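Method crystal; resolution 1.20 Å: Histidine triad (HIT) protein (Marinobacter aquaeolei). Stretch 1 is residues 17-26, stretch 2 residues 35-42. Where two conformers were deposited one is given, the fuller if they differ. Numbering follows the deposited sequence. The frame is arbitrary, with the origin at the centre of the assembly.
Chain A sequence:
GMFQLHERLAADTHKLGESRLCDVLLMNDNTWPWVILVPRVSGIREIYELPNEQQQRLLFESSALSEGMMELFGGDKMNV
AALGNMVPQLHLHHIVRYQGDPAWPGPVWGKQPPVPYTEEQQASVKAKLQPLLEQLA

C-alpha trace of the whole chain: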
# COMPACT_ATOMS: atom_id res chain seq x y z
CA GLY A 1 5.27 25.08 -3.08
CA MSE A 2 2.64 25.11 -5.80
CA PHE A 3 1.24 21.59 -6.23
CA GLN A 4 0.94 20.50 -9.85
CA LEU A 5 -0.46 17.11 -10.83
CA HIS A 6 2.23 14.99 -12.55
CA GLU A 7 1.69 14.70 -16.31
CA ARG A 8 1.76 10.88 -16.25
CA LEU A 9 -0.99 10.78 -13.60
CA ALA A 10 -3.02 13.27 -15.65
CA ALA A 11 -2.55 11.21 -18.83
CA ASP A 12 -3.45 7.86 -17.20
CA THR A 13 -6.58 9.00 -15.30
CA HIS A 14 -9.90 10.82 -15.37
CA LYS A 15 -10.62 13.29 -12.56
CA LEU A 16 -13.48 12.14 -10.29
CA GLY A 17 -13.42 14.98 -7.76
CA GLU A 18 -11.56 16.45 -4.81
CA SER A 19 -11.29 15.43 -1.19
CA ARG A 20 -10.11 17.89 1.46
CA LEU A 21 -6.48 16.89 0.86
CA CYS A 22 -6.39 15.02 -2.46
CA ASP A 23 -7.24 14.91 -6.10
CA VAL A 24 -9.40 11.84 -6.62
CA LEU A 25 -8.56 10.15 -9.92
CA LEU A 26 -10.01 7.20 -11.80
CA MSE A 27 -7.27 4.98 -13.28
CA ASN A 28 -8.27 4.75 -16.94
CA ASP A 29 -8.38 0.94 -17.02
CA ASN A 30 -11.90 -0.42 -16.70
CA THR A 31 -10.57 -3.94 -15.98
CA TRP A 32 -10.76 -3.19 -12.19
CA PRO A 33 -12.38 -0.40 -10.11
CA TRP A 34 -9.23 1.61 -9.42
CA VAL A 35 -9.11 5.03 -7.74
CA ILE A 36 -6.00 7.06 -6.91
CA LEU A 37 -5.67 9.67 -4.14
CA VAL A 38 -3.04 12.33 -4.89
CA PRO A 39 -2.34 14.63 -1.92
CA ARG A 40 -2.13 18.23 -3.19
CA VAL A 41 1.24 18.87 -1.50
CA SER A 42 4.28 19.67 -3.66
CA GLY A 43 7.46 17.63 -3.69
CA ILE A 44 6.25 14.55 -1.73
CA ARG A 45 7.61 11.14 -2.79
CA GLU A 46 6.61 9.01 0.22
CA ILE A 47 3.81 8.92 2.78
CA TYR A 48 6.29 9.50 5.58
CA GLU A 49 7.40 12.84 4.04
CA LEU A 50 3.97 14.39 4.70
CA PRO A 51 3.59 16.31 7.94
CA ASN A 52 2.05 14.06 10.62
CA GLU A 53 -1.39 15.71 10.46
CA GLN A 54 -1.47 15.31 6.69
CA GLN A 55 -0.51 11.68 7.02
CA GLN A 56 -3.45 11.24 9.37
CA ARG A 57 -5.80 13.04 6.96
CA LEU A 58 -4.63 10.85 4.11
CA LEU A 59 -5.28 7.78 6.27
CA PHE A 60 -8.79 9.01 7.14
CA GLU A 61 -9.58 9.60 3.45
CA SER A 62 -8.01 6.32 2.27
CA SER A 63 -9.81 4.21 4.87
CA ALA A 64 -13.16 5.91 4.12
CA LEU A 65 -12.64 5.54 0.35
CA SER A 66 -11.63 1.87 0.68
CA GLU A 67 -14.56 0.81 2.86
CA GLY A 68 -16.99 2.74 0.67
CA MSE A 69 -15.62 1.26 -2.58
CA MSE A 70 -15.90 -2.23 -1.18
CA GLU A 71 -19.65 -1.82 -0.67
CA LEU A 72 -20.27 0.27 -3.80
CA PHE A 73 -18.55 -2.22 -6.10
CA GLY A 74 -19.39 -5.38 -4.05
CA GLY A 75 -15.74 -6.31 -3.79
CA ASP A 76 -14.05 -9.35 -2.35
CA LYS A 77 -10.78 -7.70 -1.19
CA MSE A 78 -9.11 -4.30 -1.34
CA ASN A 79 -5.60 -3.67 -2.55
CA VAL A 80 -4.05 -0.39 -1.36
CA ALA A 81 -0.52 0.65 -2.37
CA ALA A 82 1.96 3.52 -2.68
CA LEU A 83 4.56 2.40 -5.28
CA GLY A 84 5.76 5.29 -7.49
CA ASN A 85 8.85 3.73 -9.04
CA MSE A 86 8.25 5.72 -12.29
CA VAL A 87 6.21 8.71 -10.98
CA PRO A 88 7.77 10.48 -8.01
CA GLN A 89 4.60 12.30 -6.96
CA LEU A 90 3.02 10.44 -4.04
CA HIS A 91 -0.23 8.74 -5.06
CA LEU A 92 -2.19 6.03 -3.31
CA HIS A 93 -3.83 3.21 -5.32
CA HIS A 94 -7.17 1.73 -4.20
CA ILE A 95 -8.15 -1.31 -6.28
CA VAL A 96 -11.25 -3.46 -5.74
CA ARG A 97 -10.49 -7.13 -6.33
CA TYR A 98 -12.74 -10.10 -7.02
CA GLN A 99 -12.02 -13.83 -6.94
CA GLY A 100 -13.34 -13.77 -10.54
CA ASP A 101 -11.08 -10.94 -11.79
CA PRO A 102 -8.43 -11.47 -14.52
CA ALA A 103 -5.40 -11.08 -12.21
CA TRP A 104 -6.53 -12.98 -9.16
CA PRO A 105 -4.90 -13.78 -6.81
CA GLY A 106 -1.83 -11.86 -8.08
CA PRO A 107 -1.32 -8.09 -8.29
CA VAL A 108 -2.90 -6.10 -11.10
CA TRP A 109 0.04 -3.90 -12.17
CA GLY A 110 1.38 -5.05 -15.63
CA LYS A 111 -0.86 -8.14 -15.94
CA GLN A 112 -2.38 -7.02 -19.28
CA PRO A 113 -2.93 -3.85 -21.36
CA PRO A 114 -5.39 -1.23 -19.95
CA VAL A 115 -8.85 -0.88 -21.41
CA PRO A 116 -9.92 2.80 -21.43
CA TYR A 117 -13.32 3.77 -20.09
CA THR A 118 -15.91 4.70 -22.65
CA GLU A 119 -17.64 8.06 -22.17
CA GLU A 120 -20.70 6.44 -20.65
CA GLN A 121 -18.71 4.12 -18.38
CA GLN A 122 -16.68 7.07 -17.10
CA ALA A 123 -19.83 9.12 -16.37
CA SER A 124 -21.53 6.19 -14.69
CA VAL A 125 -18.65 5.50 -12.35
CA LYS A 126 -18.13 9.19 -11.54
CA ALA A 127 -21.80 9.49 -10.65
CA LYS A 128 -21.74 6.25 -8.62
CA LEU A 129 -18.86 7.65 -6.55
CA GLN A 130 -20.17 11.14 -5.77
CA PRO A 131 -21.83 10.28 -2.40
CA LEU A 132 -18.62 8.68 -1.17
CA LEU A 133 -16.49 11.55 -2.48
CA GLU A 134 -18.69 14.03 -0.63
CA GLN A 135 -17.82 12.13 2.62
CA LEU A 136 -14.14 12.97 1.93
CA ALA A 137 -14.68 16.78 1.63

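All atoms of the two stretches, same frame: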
# COMPACT_ATOMS: atom_id res chain seq x y z
N GLY A 17 -13.05 13.94 -8.71
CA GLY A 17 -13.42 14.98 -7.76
C GLY A 17 -12.25 15.31 -6.86
O GLY A 17 -11.08 14.99 -7.20
N GLU A 18 -12.56 15.96 -5.75
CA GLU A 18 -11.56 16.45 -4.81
C GLU A 18 -11.99 16.12 -3.39
O GLU A 18 -13.11 16.46 -2.99
CB GLU A 18 -11.45 17.99 -4.89
CG GLU A 18 -11.07 18.50 -6.25
CD GLU A 18 -11.13 20.01 -6.41
OE1 GLU A 18 -11.79 20.68 -5.60
OE2 GLU A 18 -10.51 20.48 -7.39
N SER A 19 -11.10 15.51 -2.64
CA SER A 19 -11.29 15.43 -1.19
C SER A 19 -10.66 16.68 -0.55
O SER A 19 -10.09 17.53 -1.25
CB SER A 19 -10.64 14.18 -0.66
OG SER A 19 -9.24 14.21 -0.87
N ARG A 20 -10.71 16.76 0.77
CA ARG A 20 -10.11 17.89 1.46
C ARG A 20 -8.63 18.00 1.13
O ARG A 20 -8.14 19.10 0.82
CB ARG A 20 -10.33 17.78 2.97
CG ARG A 20 -10.07 19.09 3.71
CD ARG A 20 -10.44 19.04 5.18
NE ARG A 20 -11.87 18.76 5.31
CZ ARG A 20 -12.49 18.62 6.47
NH1 ARG A 20 -11.81 18.69 7.60
NH2 ARG A 20 -13.79 18.33 6.50
N LEU A 21 -7.91 16.87 1.11
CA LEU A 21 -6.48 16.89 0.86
C LEU A 21 -6.05 16.51 -0.57
O LEU A 21 -4.95 16.92 -0.98
CB LEU A 21 -5.81 15.92 1.87
CG LEU A 21 -4.29 15.74 1.79
CD1 LEU A 21 -3.59 17.05 2.12
CD2 LEU A 21 -3.86 14.62 2.75
N CYS A 22 -6.86 15.74 -1.28
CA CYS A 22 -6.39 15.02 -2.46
C CYS A 22 -7.20 15.26 -3.72
O CYS A 22 -8.43 15.43 -3.69
CB CYS A 22 -6.41 13.50 -2.24
SG CYS A 22 -5.41 12.92 -0.85
N ASP A 23 -6.52 15.18 -4.86
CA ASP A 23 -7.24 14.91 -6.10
C ASP A 23 -7.62 13.45 -6.14
O ASP A 23 -6.82 12.56 -5.81
CB ASP A 23 -6.36 15.28 -7.31
CG ASP A 23 -6.27 16.79 -7.56
OD1 ASP A 23 -7.00 17.60 -6.93
OD2 ASP A 23 -5.45 17.19 -8.45
N VAL A 24 -8.86 13.19 -6.57
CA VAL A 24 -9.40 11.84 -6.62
C VAL A 24 -9.52 11.47 -8.08
O VAL A 24 -10.31 12.10 -8.82
CB VAL A 24 -10.76 11.73 -5.89
CG1 VAL A 24 -11.20 10.24 -5.82
CG2 VAL A 24 -10.68 12.33 -4.50
N LEU A 25 -8.73 10.48 -8.51
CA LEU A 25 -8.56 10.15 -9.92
C LEU A 25 -9.00 8.72 -10.18
O LEU A 25 -8.70 7.83 -9.42
CB LEU A 25 -7.09 10.34 -10.30
CG LEU A 25 -6.44 11.70 -10.00
CD1 LEU A 25 -4.99 11.67 -10.48
CD2 LEU A 25 -7.26 12.89 -10.61
N LEU A 26 -9.65 8.53 -11.31
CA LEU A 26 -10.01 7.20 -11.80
C LEU A 26 -8.89 6.70 -12.71
O LEU A 26 -8.61 7.32 -13.74
CB LEU A 26 -11.28 7.28 -12.63
CG LEU A 26 -11.85 5.98 -13.22
CD1 LEU A 26 -12.33 5.06 -12.08
CD2 LEU A 26 -12.97 6.33 -14.23
N VAL A 35 -9.08 3.60 -8.06
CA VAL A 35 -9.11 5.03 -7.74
C VAL A 35 -7.79 5.40 -7.05
O VAL A 35 -7.30 4.65 -6.17
CB VAL A 35 -10.32 5.36 -6.86
CG1 VAL A 35 -10.29 6.81 -6.37
CG2 VAL A 35 -11.63 5.08 -7.62
N ILE A 36 -7.27 6.58 -7.41
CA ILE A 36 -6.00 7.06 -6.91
C ILE A 36 -6.27 8.33 -6.12
O ILE A 36 -6.99 9.21 -6.59
CB ILE A 36 -5.04 7.30 -8.08
CG1 ILE A 36 -4.83 5.98 -8.86
CG2 ILE A 36 -3.71 7.85 -7.59
CD1 ILE A 36 -3.98 6.13 -10.08
N LEU A 37 -5.69 8.42 -4.91
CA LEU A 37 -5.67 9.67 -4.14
C LEU A 37 -4.31 10.32 -4.29
O LEU A 37 -3.29 9.67 -4.02
CB LEU A 37 -5.94 9.42 -2.65
CG LEU A 37 -7.32 8.93 -2.28
CD1 LEU A 37 -7.39 8.71 -0.76
CD2 LEU A 37 -8.38 9.92 -2.75
N VAL A 38 -4.29 11.57 -4.73
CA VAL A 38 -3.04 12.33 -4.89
C VAL A 38 -3.09 13.53 -3.95
O VAL A 38 -3.78 14.52 -4.22
CB VAL A 38 -2.82 12.82 -6.31
CG1 VAL A 38 -1.39 13.37 -6.44
CG2 VAL A 38 -3.07 11.69 -7.35
N PRO A 39 -2.34 13.48 -2.82
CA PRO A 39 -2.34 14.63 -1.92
C PRO A 39 -1.79 15.87 -2.63
O PRO A 39 -0.75 15.79 -3.29
CB PRO A 39 -1.40 14.19 -0.78
CG PRO A 39 -1.37 12.75 -0.86
CD PRO A 39 -1.58 12.35 -2.28
N ARG A 40 -2.50 16.99 -2.49
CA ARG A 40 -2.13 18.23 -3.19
C ARG A 40 -1.06 18.98 -2.38
O ARG A 40 -1.27 20.08 -1.89
CB ARG A 40 -3.34 19.11 -3.41
CG ARG A 40 -4.35 18.55 -4.40
CD ARG A 40 -5.43 19.59 -4.72
NE ARG A 40 -6.21 19.81 -3.53
CZ ARG A 40 -7.24 19.04 -3.18
NH1 ARG A 40 -7.74 18.16 -4.04
NH2 ARG A 40 -7.84 19.16 -2.03
N VAL A 41 0.10 18.35 -2.26
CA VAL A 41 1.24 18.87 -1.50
C VAL A 41 2.44 18.70 -2.41
O VAL A 41 2.73 17.59 -2.85
CB VAL A 41 1.43 18.12 -0.18
CG1 VAL A 41 2.65 18.69 0.58
CG2 VAL A 41 0.17 18.17 0.70
N SER A 42 3.16 19.77 -2.73
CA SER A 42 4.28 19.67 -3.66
C SER A 42 5.44 18.87 -3.09
O SER A 42 5.70 18.90 -1.89
CB SER A 42 4.73 21.07 -4.09
OG SER A 42 5.34 21.76 -3.01

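The apolar centre of this contact is built on two neighbouring antiparallel strands, 22-26 and 35-39, whose axes approach to 4.3 Å with 159° between their N-to-C directions. Side chains alternate across the sheet, so each face collects its own cluster. On one face lie Cys22, Val24 and Leu26 from the first strand with Val35, Leu37 and Pro39 from the second. Here Val24 packs against both its paired residue and the next on that face: its CG1 lies 3.6 Å from CG1 of Val35, and its CG2 lies 3.8 Å from CD2 of Leu37, which CG1 of Val24 also approaches, at 4.2 Å from the same CD2. Cys22 serves this face as a compact apolar residue, its SG 4.0 Å from CB of Leu37 and 4.0 Å from CG of Pro39.

The other face carries Leu25 and Asp23 against Ile36 and Val38. Leu25 faces Ile36 directly, CB to CB at 4.3 Å, while its m,t rotamer carries CD1 to within 3.7 Å of CG2 of Val38. One leucine thus contacts both its directly paired residue and the next residue along the same face, a diagonal packing that knits the cluster together.

The backbone sets this register. Leu25 and Ile36 form a hydrogen-bonded pair, with Leu25 N to Ile36 O at 2.9 Å and Ile36 N to Leu25 O at 2.8 Å; Asp23 and Val38 repeat the pattern, Asp23 N to Val38 O and Val38 N to Asp23 O both at 2.9 Å. Between and beyond them, Cys22-Pro39, Val24-Leu37 and Leu26-Val35 are non-hydrogen-bonded pairs. Proline is well suited to such a position, since its nitrogen has no hydrogen to give across the strands. CA-H...O contacts supplement the ladder, among them Val35 CA to Leu25 O at 3.3 Å and Cys22 CA to Val38 O at 3.2 Å.

Past Pro39 the pairing continues for one more bond, from Arg40 N to Leu21 O at 2.9 Å. Leu21 sends its CA-to-CB bond away from the second stretch, yet its side chain still reaches apolar neighbours, with CG 4.2 Å from CB of Pro39 and CD1 4.2 Å from CG2 of Val41.

At the polar edge the turn before Cys22 is held by its own bonds: Ser19 N to Cys22 O at 2.9 Å, and Cys22 N to Ser19 OG, also at 2.9 Å. Arg40 closes over this turn and has more area covered across the contact than any other residue, 120 Å². Its CA-to-CB bond points sideways, but the end of the side chain comes back to the first stretch. NH1 makes a salt bridge to Asp23 OD1 at 3.0 Å, and NH2 donates nearly straight to Ser19 O at 2.9 Å. Leu21 C and Cys22 N lie over one face of the guanidinium, while Asp23 OD1 and Ser19 O sit near its plane, where its N-H groups point. The rule to read here is an apolar ladder finished by one arginine that joins a carboxylate to a turn carbonyl.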